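Side-chain contact in tetratricopeptide repeat domain protein (Salinibacter ruber, PDB 3MA5), which is of unknown function but, as a tetratricopeptide repeat protein, probably mediates protein-protein interactions: residues F30-L33 against V34-P38. Numbering follows the deposited sequence.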
loop_
_atom_site.group_PDB
_atom_site.type_symbol
_atom_site.label_atom_id
_atom_site.label_comp_id
_atom_site.label_asym_id
_atom_site.label_seq_id
_atom_site.Cartn_x
_atom_site.Cartn_y
_atom_site.Cartn_z
ATOM N N PHE A 30 -6.882 -1.157 4.692
ATOM C CA PHE A 30 -5.881 -0.388 3.958
ATOM C C PHE A 30 -6.428 0.880 3.303
ATOM O O PHE A 30 -5.839 1.952 3.440
ATOM C CB PHE A 30 -5.198 -1.258 2.888
ATOM C CG PHE A 30 -4.115 -2.146 3.427
ATOM C CD1 PHE A 30 -3.243 -1.692 4.418
ATOM C CD2 PHE A 30 -3.947 -3.434 2.934
ATOM C CE1 PHE A 30 -2.219 -2.511 4.910
ATOM C CE2 PHE A 30 -2.926 -4.262 3.419
ATOM C CZ PHE A 30 -2.065 -3.796 4.406
ATOM N N GLU A 31 -7.545 0.748 2.590
ATOM C CA GLU A 31 -8.153 1.877 1.888
ATOM C C GLU A 31 -8.572 2.959 2.854
ATOM O O GLU A 31 -8.409 4.152 2.579
ATOM C CB GLU A 31 -9.371 1.415 1.084
ATOM C CG GLU A 31 -9.130 1.342 -0.415
ATOM C CD GLU A 31 -10.131 0.435 -1.112
ATOM O OE1 GLU A 31 -11.306 0.445 -0.698
ATOM O OE2 GLU A 31 -9.751 -0.281 -2.070
ATOM N N GLU A 32 -9.117 2.517 3.982
ATOM C CA GLU A 32 -9.587 3.385 5.053
ATOM C C GLU A 32 -8.399 4.189 5.605
ATOM O O GLU A 32 -8.431 5.420 5.688
ATOM C CB GLU A 32 -10.183 2.482 6.117
ATOM C CG GLU A 32 -10.757 3.134 7.327
ATOM C CD GLU A 32 -11.028 2.085 8.392
ATOM O OE1 GLU A 32 -10.038 1.422 8.803
ATOM O OE2 GLU A 32 -12.206 1.907 8.804
ATOM N N LEU A 33 -7.347 3.461 5.961
ATOM C CA LEU A 33 -6.111 4.030 6.474
ATOM C C LEU A 33 -5.550 5.067 5.550
ATOM O O LEU A 33 -5.041 6.080 5.983
ATOM C CB LEU A 33 -5.054 2.956 6.595
ATOM C CG LEU A 33 -4.787 2.322 7.939
ATOM C CD1 LEU A 33 -3.718 1.276 7.740
ATOM C CD2 LEU A 33 -4.347 3.375 8.930
ATOM N N VAL A 34 -5.600 4.786 4.261
ATOM C CA VAL A 34 -5.059 5.710 3.293
ATOM C C VAL A 34 -5.790 7.053 3.243
ATOM O O VAL A 34 -5.200 8.070 2.875
ATOM C CB VAL A 34 -5.002 5.052 1.907
ATOM C CG1 VAL A 34 -4.962 6.092 0.819
ATOM C CG2 VAL A 34 -3.740 4.212 1.819
ATOM N N GLU A 35 -7.061 7.077 3.630
ATOM C CA GLU A 35 -7.795 8.330 3.607
ATOM C C GLU A 35 -7.877 8.985 4.982
ATOM O O GLU A 35 -7.946 10.212 5.078
ATOM C CB GLU A 35 -9.189 8.130 2.984
ATOM C CG GLU A 35 -9.985 6.954 3.503
ATOM C CD GLU A 35 -11.110 6.535 2.543
ATOM O OE1 GLU A 35 -11.193 7.114 1.430
ATOM O OE2 GLU A 35 -11.904 5.621 2.902
ATOM N N THR A 36 -7.848 8.186 6.048
ATOM C CA THR A 36 -7.888 8.744 7.394
ATOM C C THR A 36 -6.514 9.285 7.769
ATOM O O THR A 36 -6.387 10.415 8.211
ATOM C CB THR A 36 -8.333 7.699 8.450
ATOM O OG1 THR A 36 -7.481 6.550 8.408
ATOM C CG2 THR A 36 -9.769 7.281 8.197
ATOM N N ASP A 37 -5.488 8.473 7.565
ATOM C CA ASP A 37 -4.103 8.841 7.858
ATOM C C ASP A 37 -3.321 8.717 6.549
ATOM O O ASP A 37 -2.557 7.767 6.362
ATOM C CB ASP A 37 -3.521 7.881 8.895
ATOM C CG ASP A 37 -4.358 7.800 10.124
ATOM O OD1 ASP A 37 -4.123 8.583 11.052
ATOM O OD2 ASP A 37 -5.270 6.958 10.154
ATOM N N PRO A 38 -3.495 9.681 5.633
ATOM C CA PRO A 38 -2.796 9.640 4.348
ATOM C C PRO A 38 -1.275 9.706 4.367
ATOM O O PRO A 38 -0.642 9.206 3.440
ATOM C CB PRO A 38 -3.424 10.796 3.576
ATOM C CG PRO A 38 -3.757 11.742 4.631
ATOM C CD PRO A 38 -4.330 10.885 5.725
#
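Thr36 folds its side chain back over the preceding turn of helix 23-36 and meets Glu32 there. Its CB stands over Glu32 O, and from this carbon the two branches part. The methyl CG2 leans on the same oxygen at 3.4 Å and comes loosely alongside the CG methylene of Glu32. The hydroxyl, held between the backbone N and the carbonyl carbon by a chi1 of 56°, reaches the carbonyl from the Leu33 side, OG1 lying 3.1 Å from Glu32 O. In the other direction OG1 is 2.8 Å from Asp37 OD2. OG1 also receives a hydrogen bond from Arg10 of helix 7-19, whose guanidinium makes weak, long ion pairs with Glu32 and Asp37.

Glu32 O accepts two backbone bonds. Thr36 N donates to it at 2.8 Å, nearly in line with the C=O bond, whereas Glu35 N comes from above the carbonyl plane, an additional i to i+3 bond as the helix runs out. Glu35 CG sits beside Glu32 O and Glu31 O; beyond CG the extended chain draws away from Glu31 O, OE2 lying 3.9 Å from Glu32 CA. Leu33 O takes the last regular bond here, from Asp37 N at 2.9 Å, before Asp37 leaves helical geometry. The Leu33 methyl CD2 lies 3.9 Å from Asp37 OD2, while Val34 CG2 rests on Phe30 O. Phe30 packs against helices 7-19 and 42-53, Leu33 and Val34 touch Thr43 of the latter, and Leu33 also touches Arg10. These contacts form the C-terminal end of the second helix in a predicted TPR helix-turn-helix, where the chain turns toward the next repeat.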